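Local structure of beta-1,4-galactanase (Humicola insolens, 1HJQ) at residues A[118-122]-A[123-127]; A[274-277]-A[278-282]; A[183-186]-A[187-191]; A[227-230]-A[231-235]. The protein hydrolyses beta-1,4-galactosidic linkages in type I arabinogalactans, as a clan GH-A glycoside hydrolase of family 53. All coordinates share one frame; numbering follows the deposited sequence.

Contact 1: A[118-122]-A[123-127]; sequences NRFAD and AGIQV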
loop_
_atom_site.group_PDB
_atom_site.type_symbol
_atom_site.label_atom_id
_atom_site.label_comp_id
_atom_site.label_asym_id
_atom_site.label_seq_id
_atom_site.Cartn_x
_atom_site.Cartn_y
_atom_site.Cartn_z
ATOM N N ASN A 118 3.829 10.177 -16.314
ATOM C CA ASN A 118 3.696 10.330 -17.757
ATOM C C ASN A 118 4.084 9.034 -18.453
ATOM O O ASN A 118 3.664 8.761 -19.576
ATOM C CB ASN A 118 4.567 11.481 -18.267
ATOM C CG ASN A 118 3.903 12.828 -18.091
ATOM O OD1 ASN A 118 2.705 12.972 -18.322
ATOM N ND2 ASN A 118 4.681 13.831 -17.694
ATOM N N ARG A 119 4.884 8.229 -17.772
ATOM C CA ARG A 119 5.316 6.960 -18.329
ATOM C C ARG A 119 4.091 6.060 -18.511
ATOM O O ARG A 119 3.956 5.369 -19.523
ATOM C CB ARG A 119 6.326 6.313 -17.395
ATOM C CG ARG A 119 7.078 5.175 -18.013
ATOM C CD ARG A 119 7.986 5.639 -19.134
ATOM N NE ARG A 119 8.582 4.483 -19.793
ATOM C CZ ARG A 119 9.519 3.706 -19.255
ATOM N NH1 ARG A 119 9.991 3.962 -18.043
ATOM N NH2 ARG A 119 9.964 2.651 -19.926
ATOM N N PHE A 120 3.194 6.080 -17.528
ATOM C CA PHE A 120 1.974 5.286 -17.606
ATOM C C PHE A 120 1.004 5.913 -18.607
ATOM O O PHE A 120 0.383 5.212 -19.404
ATOM C CB PHE A 120 1.299 5.188 -16.234
ATOM C CG PHE A 120 1.996 4.268 -15.284
ATOM C CD1 PHE A 120 2.932 4.754 -14.379
ATOM C CD2 PHE A 120 1.739 2.904 -15.313
ATOM C CE1 PHE A 120 3.605 3.895 -13.517
ATOM C CE2 PHE A 120 2.406 2.034 -14.455
ATOM C CZ PHE A 120 3.340 2.530 -13.558
ATOM N N ALA A 121 0.885 7.235 -18.560
ATOM C CA ALA A 121 0.000 7.961 -19.460
ATOM C C ALA A 121 0.350 7.660 -20.913
ATOM O O ALA A 121 -0.516 7.298 -21.710
ATOM C CB ALA A 121 0.111 9.451 -19.202
ATOM N N ASP A 122 1.627 7.815 -21.251
ATOM C CA ASP A 122 2.089 7.564 -22.608
ATOM C C ASP A 122 1.910 6.101 -22.996
ATOM O O ASP A 122 1.743 5.779 -24.174
ATOM C CB ASP A 122 3.566 7.950 -22.751
ATOM C CG ASP A 122 3.812 9.427 -22.493
ATOM O OD1 ASP A 122 2.842 10.223 -22.552
ATOM O OD2 ASP A 122 4.982 9.788 -22.243
ATOM N N ALA A 123 1.951 5.219 -22.002
ATOM C CA ALA A 123 1.797 3.795 -22.241
ATOM C C ALA A 123 0.328 3.428 -22.375
ATOM O O ALA A 123 -0.002 2.305 -22.741
ATOM C CB ALA A 123 2.421 3.016 -21.117
ATOM N N GLY A 124 -0.551 4.380 -22.080
ATOM C CA GLY A 124 -1.978 4.130 -22.176
ATOM C C GLY A 124 -2.531 3.379 -20.977
ATOM O O GLY A 124 -3.606 2.776 -21.047
ATOM N N ILE A 125 -1.782 3.412 -19.878
ATOM C CA ILE A 125 -2.168 2.750 -18.635
ATOM C C ILE A 125 -2.832 3.782 -17.729
ATOM O O ILE A 125 -2.313 4.878 -17.556
ATOM C CB ILE A 125 -0.929 2.206 -17.876
ATOM C CG1 ILE A 125 -0.123 1.246 -18.764
ATOM C CG2 ILE A 125 -1.373 1.546 -16.576
ATOM C CD1 ILE A 125 -0.805 -0.061 -19.055
ATOM N N GLN A 126 -3.974 3.445 -17.148
ATOM C CA GLN A 126 -4.630 4.386 -16.258
ATOM C C GLN A 126 -4.280 4.090 -14.802
ATOM O O GLN A 126 -4.507 2.980 -14.316
ATOM C CB GLN A 126 -6.148 4.339 -16.435
ATOM C CG GLN A 126 -6.913 5.271 -15.493
ATOM C CD GLN A 126 -6.468 6.731 -15.605
ATOM O OE1 GLN A 126 -6.516 7.332 -16.687
ATOM N NE2 GLN A 126 -6.036 7.307 -14.483
ATOM N N VAL A 127 -3.715 5.088 -14.125
ATOM C CA VAL A 127 -3.353 4.975 -12.719
ATOM C C VAL A 127 -4.549 5.523 -11.950
ATOM O O VAL A 127 -4.963 6.656 -12.174
ATOM C CB VAL A 127 -2.109 5.831 -12.383
ATOM C CG1 VAL A 127 -1.718 5.628 -10.932
ATOM C CG2 VAL A 127 -0.956 5.469 -13.300
#
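F120 meets both I125 and V127 where helix 102-123 ends and the chain turns back toward strand 129-132. F120 CG stands beside the backbone N, anti to the carbonyl carbon (chi1 -74°), and the ring lies where I125 reaches its edge and V127 its root. I125 CG2 is 3.6 Å from F120 CD2. V127 CG2 lies 3.7 Å from F120 CB, and these two side chains run roughly at right angles.

A123 still has helix-like backbone angles: its N gives a weak bond to R119 O (3.2 Å), and its methyl is compact enough to lie against the carbonyls of R119 and F120. The change of direction comes at G124, whose positive phi of 80° glycine adopts easily because it lacks a CB. From there G124 N bonds to A121 O (2.9 Å) and I125 N reaches back to F120 O (2.9 Å). The positive phi and these two bonds make a Schellman motif, and F120 with I125 is the apolar pair that commonly goes with it.

The flanking polar ends are engaged elsewhere: R119 forms a salt bridge with D60 and D122 one with R168. F120 and I125 also pack on A66 and L76.

The chemistry thus divides by role. Backbone N-H groups beyond the last turn satisfy helix carbonyls that have no further turn to bond to, while the F120 ring, I125 and V127 pack the apolar side toward helix 59-71 and strand 75-80.

Contact 2: A[274-277]-A[278-282]; sequences TQYI and QSVAN
V280 sets one methyl over a face of the Y276 ring, one helical turn further on. CG2 stands 3.8 Å from the ring centroid and 19° off the normal, a CH-pi contact displaced toward the CE2 side, where the closest ring atom lies 3.6 Å from CG2. Two torsions bring this about: the tyrosine CG is turned away from its own N (chi1 -177°), sending the ring outward with a slight lean toward V280, and V280 places CG2 beside its backbone N, on the side of Y276. A flat ring and a methyl of a beta-branched residue suit each other here, since the ring offers a broad surface to a compact group.

On a neighbouring flank S279 folds its hydroxyl back onto the helix. OG donates to Q275 O at 2.8 Å, while S279 N reaches the same oxygen at 2.9 Å from the opposite face of its plane. Serine, short and polar, can thus satisfy its hydroxyl on a carbonyl of the preceding turn.

Helix 270-286 packs on the outside of a TIM barrel. V280 leans on L293 of strand 290-296 and on L223 of helix 223-237, I277 touches V328 of helix 328-331, and the Y276 ring stacks with W248.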
loop_
_atom_site.group_PDB
_atom_site.type_symbol
_atom_site.label_atom_id
_atom_site.label_comp_id
_atom_site.label_asym_id
_atom_site.label_seq_id
_atom_site.Cartn_x
_atom_site.Cartn_y
_atom_site.Cartn_z
ATOM N N THR A 274 -10.184 -15.072 6.251
ATOM C CA THR A 274 -11.460 -14.584 5.744
ATOM C C THR A 274 -12.111 -13.722 6.807
ATOM O O THR A 274 -12.474 -12.572 6.571
ATOM C CB THR A 274 -12.400 -15.761 5.399
ATOM O OG1 THR A 274 -11.745 -16.629 4.463
ATOM C CG2 THR A 274 -13.698 -15.255 4.774
ATOM N N GLN A 275 -12.237 -14.303 7.991
ATOM C CA GLN A 275 -12.836 -13.642 9.138
ATOM C C GLN A 275 -12.159 -12.296 9.415
ATOM O O GLN A 275 -12.830 -11.271 9.553
ATOM C CB GLN A 275 -12.693 -14.561 10.348
ATOM C CG GLN A 275 -13.578 -14.251 11.526
ATOM C CD GLN A 275 -13.417 -15.292 12.618
ATOM O OE1 GLN A 275 -13.379 -16.501 12.342
ATOM N NE2 GLN A 275 -13.323 -14.838 13.865
ATOM N N TYR A 276 -10.828 -12.301 9.486
ATOM C CA TYR A 276 -10.078 -11.083 9.765
ATOM C C TYR A 276 -10.196 -10.035 8.664
ATOM O O TYR A 276 -10.470 -8.867 8.937
ATOM C CB TYR A 276 -8.594 -11.399 9.990
ATOM C CG TYR A 276 -7.761 -10.184 10.354
ATOM C CD1 TYR A 276 -7.728 -9.692 11.665
ATOM C CD2 TYR A 276 -7.006 -9.526 9.388
ATOM C CE1 TYR A 276 -6.952 -8.575 12.002
ATOM C CE2 TYR A 276 -6.235 -8.412 9.706
ATOM C CZ TYR A 276 -6.206 -7.941 11.011
ATOM O OH TYR A 276 -5.413 -6.852 11.309
ATOM N N ILE A 277 -9.973 -10.450 7.424
ATOM C CA ILE A 277 -10.048 -9.527 6.303
ATOM C C ILE A 277 -11.432 -8.915 6.221
ATOM O O ILE A 277 -11.584 -7.745 5.885
ATOM C CB ILE A 277 -9.716 -10.236 4.973
ATOM C CG1 ILE A 277 -8.269 -10.733 5.006
ATOM C CG2 ILE A 277 -9.925 -9.278 3.799
ATOM C CD1 ILE A 277 -7.881 -11.577 3.818
ATOM N N GLN A 278 -12.444 -9.705 6.548
ATOM C CA GLN A 278 -13.812 -9.220 6.501
ATOM C C GLN A 278 -14.098 -8.240 7.638
ATOM O O GLN A 278 -14.788 -7.243 7.437
ATOM C CB GLN A 278 -14.783 -10.405 6.538
ATOM C CG GLN A 278 -16.250 -10.039 6.358
ATOM C CD GLN A 278 -16.995 -11.027 5.470
ATOM O OE1 GLN A 278 -16.853 -12.252 5.615
ATOM N NE2 GLN A 278 -17.802 -10.500 4.547
ATOM N N SER A 279 -13.564 -8.518 8.824
ATOM C CA SER A 279 -13.758 -7.633 9.972
ATOM C C SER A 279 -13.138 -6.268 9.690
ATOM O O SER A 279 -13.730 -5.227 9.987
ATOM C CB SER A 279 -13.096 -8.209 11.220
ATOM O OG SER A 279 -13.654 -9.456 11.567
ATOM N N VAL A 280 -11.935 -6.288 9.119
ATOM C CA VAL A 280 -11.220 -5.065 8.791
ATOM C C VAL A 280 -11.997 -4.286 7.738
ATOM O O VAL A 280 -12.058 -3.056 7.781
ATOM C CB VAL A 280 -9.806 -5.385 8.271
ATOM C CG1 VAL A 280 -9.084 -4.105 7.875
ATOM C CG2 VAL A 280 -9.031 -6.124 9.342
ATOM N N ALA A 281 -12.600 -5.005 6.797
ATOM C CA ALA A 281 -13.389 -4.364 5.752
ATOM C C ALA A 281 -14.593 -3.675 6.391
ATOM O O ALA A 281 -14.934 -2.544 6.039
ATOM C CB ALA A 281 -13.854 -5.398 4.724
ATOM N N ASN A 282 -15.227 -4.354 7.339
ATOM C CA ASN A 282 -16.382 -3.784 8.020
ATOM C C ASN A 282 -16.013 -2.478 8.694
ATOM O O ASN A 282 -16.785 -1.521 8.648
ATOM C CB ASN A 282 -16.935 -4.751 9.064
ATOM C CG ASN A 282 -17.425 -6.043 8.450
ATOM O OD1 ASN A 282 -18.060 -6.036 7.390
ATOM N ND2 ASN A 282 -17.142 -7.166 9.115
#

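Contact 3: A[183-186]-A[187-191]; sequences WNWD and TQNWW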
loop_
_atom_site.group_PDB
_atom_site.type_symbol
_atom_site.label_atom_id
_atom_site.label_comp_id
_atom_site.label_asym_id
_atom_site.label_seq_id
_atom_site.Cartn_x
_atom_site.Cartn_y
_atom_site.Cartn_z
ATOM N N TRP A 183 -4.131 2.404 13.336
ATOM C CA TRP A 183 -4.896 2.227 14.572
ATOM C C TRP A 183 -4.506 3.283 15.595
ATOM O O TRP A 183 -5.289 3.620 16.473
ATOM C CB TRP A 183 -4.665 0.830 15.180
ATOM C CG TRP A 183 -3.225 0.500 15.459
ATOM C CD1 TRP A 183 -2.373 -0.178 14.643
ATOM C CD2 TRP A 183 -2.456 0.892 16.604
ATOM N NE1 TRP A 183 -1.119 -0.234 15.202
ATOM C CE2 TRP A 183 -1.140 0.415 16.407
ATOM C CE3 TRP A 183 -2.750 1.603 17.777
ATOM C CZ2 TRP A 183 -0.114 0.627 17.340
ATOM C CZ3 TRP A 183 -1.724 1.815 18.708
ATOM C CH2 TRP A 183 -0.425 1.327 18.479
ATOM N N ASN A 184 -3.293 3.805 15.488
ATOM C CA ASN A 184 -2.831 4.819 16.423
ATOM C C ASN A 184 -3.243 6.221 15.964
ATOM O O ASN A 184 -2.586 6.821 15.113
ATOM C CB ASN A 184 -1.315 4.758 16.553
ATOM C CG ASN A 184 -0.812 5.580 17.707
ATOM O OD1 ASN A 184 -1.280 6.698 17.932
ATOM N ND2 ASN A 184 0.145 5.038 18.448
ATOM N N TRP A 185 -4.320 6.745 16.545
ATOM C CA TRP A 185 -4.820 8.056 16.170
ATOM C C TRP A 185 -3.884 9.221 16.504
ATOM O O TRP A 185 -3.783 10.176 15.728
ATOM C CB TRP A 185 -6.192 8.283 16.810
ATOM C CG TRP A 185 -6.599 9.730 16.882
ATOM C CD1 TRP A 185 -6.787 10.471 18.013
ATOM C CD2 TRP A 185 -6.816 10.620 15.777
ATOM N NE1 TRP A 185 -7.107 11.768 17.684
ATOM C CE2 TRP A 185 -7.129 11.890 16.320
ATOM C CE3 TRP A 185 -6.774 10.470 14.382
ATOM C CZ2 TRP A 185 -7.398 13.008 15.514
ATOM C CZ3 TRP A 185 -7.043 11.583 13.578
ATOM C CH2 TRP A 185 -7.350 12.835 14.150
ATOM N N ASP A 186 -3.212 9.157 17.651
ATOM C CA ASP A 186 -2.303 10.226 18.033
ATOM C C ASP A 186 -1.220 10.381 16.976
ATOM O O ASP A 186 -0.804 11.502 16.675
ATOM C CB ASP A 186 -1.656 9.949 19.390
ATOM C CG ASP A 186 -2.672 9.896 20.524
ATOM O OD1 ASP A 186 -3.629 10.705 20.506
ATOM O OD2 ASP A 186 -2.504 9.047 21.433
ATOM N N THR A 187 -0.766 9.262 16.411
ATOM C CA THR A 187 0.257 9.315 15.374
ATOM C C THR A 187 -0.349 9.992 14.133
ATOM O O THR A 187 0.179 10.974 13.627
ATOM C CB THR A 187 0.734 7.907 14.959
ATOM O OG1 THR A 187 1.118 7.142 16.109
ATOM C CG2 THR A 187 1.936 8.028 14.028
ATOM N N GLN A 188 -1.471 9.460 13.660
ATOM C CA GLN A 188 -2.157 10.020 12.484
ATOM C C GLN A 188 -2.449 11.518 12.620
ATOM O O GLN A 188 -2.375 12.271 11.636
ATOM C CB GLN A 188 -3.485 9.334 12.246
ATOM C CG GLN A 188 -3.436 7.804 12.050
ATOM C CD GLN A 188 -2.409 7.336 11.023
ATOM O OE1 GLN A 188 -2.229 7.937 9.947
ATOM N NE2 GLN A 188 -1.755 6.228 11.342
ATOM N N ASN A 189 -2.787 11.930 13.848
ATOM C CA ASN A 189 -3.126 13.314 14.198
ATOM C C ASN A 189 -1.860 14.168 14.256
ATOM O O ASN A 189 -1.817 15.225 13.632
ATOM C CB ASN A 189 -3.891 13.359 15.551
ATOM C CG ASN A 189 -4.406 14.762 15.896
ATOM O OD1 ASN A 189 -4.462 15.631 15.024
ATOM N ND2 ASN A 189 -4.802 14.979 17.157
ATOM N N TRP A 190 -0.863 13.729 15.024
ATOM C CA TRP A 190 0.424 14.420 15.147
ATOM C C TRP A 190 1.039 14.704 13.764
ATOM O O TRP A 190 1.417 15.831 13.432
ATOM C CB TRP A 190 1.350 13.525 15.973
ATOM C CG TRP A 190 2.808 13.774 15.847
ATOM C CD1 TRP A 190 3.518 14.763 16.449
ATOM C CD2 TRP A 190 3.760 12.967 15.137
ATOM N NE1 TRP A 190 4.856 14.622 16.171
ATOM C CE2 TRP A 190 5.032 13.527 15.366
ATOM C CE3 TRP A 190 3.660 11.824 14.332
ATOM C CZ2 TRP A 190 6.205 12.982 14.821
ATOM C CZ3 TRP A 190 4.834 11.278 13.786
ATOM C CH2 TRP A 190 6.085 11.862 14.038
ATOM N N TRP A 191 1.137 13.662 12.955
ATOM C CA TRP A 191 1.710 13.793 11.629
ATOM C C TRP A 191 0.999 14.806 10.727
ATOM O O TRP A 191 1.584 15.821 10.332
ATOM C CB TRP A 191 1.723 12.442 10.924
ATOM C CG TRP A 191 2.685 12.411 9.793
ATOM C CD1 TRP A 191 4.008 12.075 9.851
ATOM C CD2 TRP A 191 2.416 12.752 8.430
ATOM N NE1 TRP A 191 4.581 12.181 8.608
ATOM C CE2 TRP A 191 3.625 12.595 7.714
ATOM C CE3 TRP A 191 1.273 13.177 7.743
ATOM C CZ2 TRP A 191 3.723 12.843 6.344
ATOM C CZ3 TRP A 191 1.369 13.425 6.390
ATOM C CH2 TRP A 191 2.588 13.257 5.700
#
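N184 O is gripped by two backbone donors of the helix that follows: Q188 N bonds to it almost straight (3.2 Å, N-H...O 176°) and in the carbonyl plane, while T187 N adds a weak bond at 3.3 Å. The side chain of N184 takes hold of the same T187 N, which lies 3.0 Å from N184 OD1 and above the plane of the amide carbonyl. This is an N-cap: asparagine is short enough to bend back, with CG anti to its backbone N (chi1 -168°), and supply an acceptor for a first-turn N-H that has no helix carbonyl before it.

Helix 185-198, opened in this way, is the crossover of a beta-alpha-beta unit between strands 174-179 and 208-212 of the TIM barrel.

One turn apart, W185 and N189 lie against each other. N189 CB sits over one face of the indole, 3.6 Å from the centroid of the six-membered ring of W185, and the amide follows it almost flat, its plane 14° from that of the ring; N189 CG is 3.5 Å from W185 CZ2. The broad indole face is wide enough to carry both the CB methylene and the flat amide of N189. Q188 CB also approaches W185 obliquely, but its amide turns inward, where NE2 bonds to D180 O. W190, whose N bonds to D186 O, sends its ring to meet W150 edge-to-face.

Contact 4: A[227-230]-A[231-235]; sequences RRSL and NNMVS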
loop_
_atom_site.group_PDB
_atom_site.type_symbol
_atom_site.label_atom_id
_atom_site.label_comp_id
_atom_site.label_asym_id
_atom_site.label_seq_id
_atom_site.Cartn_x
_atom_site.Cartn_y
_atom_site.Cartn_z
ATOM N N ARG A 227 -11.015 1.813 13.863
ATOM C CA ARG A 227 -12.344 2.365 13.665
ATOM C C ARG A 227 -12.411 3.818 14.126
ATOM O O ARG A 227 -12.905 4.691 13.407
ATOM C CB ARG A 227 -13.351 1.532 14.449
ATOM C CG ARG A 227 -14.733 2.117 14.533
ATOM C CD ARG A 227 -15.682 1.414 13.605
ATOM N NE ARG A 227 -17.054 1.795 13.916
ATOM C CZ ARG A 227 -17.699 1.425 15.018
ATOM N NH1 ARG A 227 -17.101 0.652 15.920
ATOM N NH2 ARG A 227 -18.937 1.849 15.226
ATOM N N ARG A 228 -11.922 4.068 15.333
ATOM C CA ARG A 228 -11.929 5.411 15.890
ATOM C C ARG A 228 -10.993 6.336 15.141
ATOM O O ARG A 228 -11.340 7.473 14.837
ATOM C CB ARG A 228 -11.510 5.381 17.359
ATOM C CG ARG A 228 -11.343 6.762 17.971
ATOM C CD ARG A 228 -11.047 6.644 19.448
ATOM N NE ARG A 228 -12.213 6.859 20.315
ATOM C CZ ARG A 228 -13.440 6.378 20.107
ATOM N NH1 ARG A 228 -13.723 5.637 19.036
ATOM N NH2 ARG A 228 -14.390 6.619 21.002
ATOM N N SER A 229 -9.797 5.837 14.857
ATOM C CA SER A 229 -8.785 6.614 14.164
ATOM C C SER A 229 -9.304 7.094 12.817
ATOM O O SER A 229 -9.209 8.279 12.497
ATOM C CB SER A 229 -7.520 5.780 13.987
ATOM O OG SER A 229 -6.456 6.583 13.529
ATOM N N LEU A 230 -9.865 6.176 12.036
ATOM C CA LEU A 230 -10.402 6.531 10.731
ATOM C C LEU A 230 -11.477 7.609 10.862
ATOM O O LEU A 230 -11.457 8.599 10.131
ATOM C CB LEU A 230 -10.980 5.295 10.032
ATOM C CG LEU A 230 -9.971 4.167 9.816
ATOM C CD1 LEU A 230 -10.610 3.025 9.053
ATOM C CD2 LEU A 230 -8.770 4.702 9.063
ATOM N N ASN A 231 -12.410 7.420 11.792
ATOM C CA ASN A 231 -13.469 8.400 11.996
ATOM C C ASN A 231 -12.898 9.759 12.354
ATOM O O ASN A 231 -13.357 10.783 11.837
ATOM C CB ASN A 231 -14.428 7.946 13.092
ATOM C CG ASN A 231 -15.487 6.989 12.577
ATOM O OD1 ASN A 231 -16.286 7.346 11.707
ATOM N ND2 ASN A 231 -15.502 5.770 13.109
ATOM N N ASN A 232 -11.893 9.767 13.226
ATOM C CA ASN A 232 -11.260 11.018 13.631
ATOM C C ASN A 232 -10.585 11.705 12.446
ATOM O O ASN A 232 -10.706 12.918 12.263
ATOM C CB ASN A 232 -10.220 10.775 14.726
ATOM C CG ASN A 232 -10.835 10.318 16.035
ATOM O OD1 ASN A 232 -12.044 10.409 16.238
ATOM N ND2 ASN A 232 -9.994 9.832 16.940
ATOM N N MET A 233 -9.870 10.918 11.648
ATOM C CA MET A 233 -9.164 11.433 10.477
ATOM C C MET A 233 -10.150 12.033 9.481
ATOM O O MET A 233 -9.995 13.180 9.049
ATOM C CB MET A 233 -8.369 10.305 9.807
ATOM C CG MET A 233 -7.246 9.729 10.665
ATOM S SD MET A 233 -6.541 8.199 9.985
ATOM C CE MET A 233 -6.062 8.749 8.319
ATOM N N VAL A 234 -11.164 11.245 9.126
ATOM C CA VAL A 234 -12.190 11.672 8.179
ATOM C C VAL A 234 -12.910 12.953 8.614
ATOM O O VAL A 234 -13.009 13.909 7.847
ATOM C CB VAL A 234 -13.236 10.556 7.969
ATOM C CG1 VAL A 234 -14.381 11.071 7.122
ATOM C CG2 VAL A 234 -12.583 9.352 7.298
ATOM N N SER A 235 -13.404 12.965 9.848
ATOM C CA SER A 235 -14.113 14.121 10.381
ATOM C C SER A 235 -13.234 15.365 10.458
ATOM O O SER A 235 -13.722 16.493 10.366
ATOM C CB SER A 235 -14.659 13.807 11.775
ATOM O OG SER A 235 -15.330 14.928 12.316
HETATM O O HOH W 1 -18.065 3.706 12.119
#
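S229 and M233 meet on the buried flank of the helix, where M233 SD lies 3.9 Å from S229 OG. M233 has its CG beside the backbone N, anti to the carbonyl carbon (chi1 -64°), and the chain runs close by S229 O, to which M233 N bonds at 2.8 Å. V234 N bonds to L230 O equally closely. S229 OG is satisfied by G182 O, which lets a polar residue be buried here; its small size suits the close approach of helix 185-198.

Helix 223-237 links strands 208-212 and 240-245 in a beta-alpha-beta unit of the TIM barrel. Branched L230 packs on V241 of the second strand and V283 of helix 270-286, while unbranched M233 reaches W185.

The exposed flank is held by weaker bonds and water. R227 and N231 run side by side, pointing the same way, with guanidinium and amide planes 68° apart. Water 1 bridges them, accepting from R227 NE at 2.8 Å in the guanidinium plane and weakly from N231 ND2 at 3.4 Å. That amide nitrogen also gives a weak bond to R227 O. R227 further touches V283 and S286 of helix 270-286. R228 lays its aliphatic CG 3.5 Å from N232 ND2.

How the contacts relate
All four contacts are local, on helices of the layer round one eight-stranded barrel, contact 1 at a helix end and the loop leaving it. Contacts 3 and 4, whose centres are 10 Å apart, touch directly: N232 ND2 packs 3.4 Å from W185 CG, and M233 CG 3.5 Å from W185 CZ3, joining successive helices. Contact 2 lies on the helix after contact 4, about 6 Å away at the nearest atoms. Contact 1 stands apart, its centre about 34 Å from that of contact 3. The side chains of the probable proton donor E135 and nucleophile E245 are about 9 and 11 Å from that of Q188; those of E245 and V280 are about 10 Å apart.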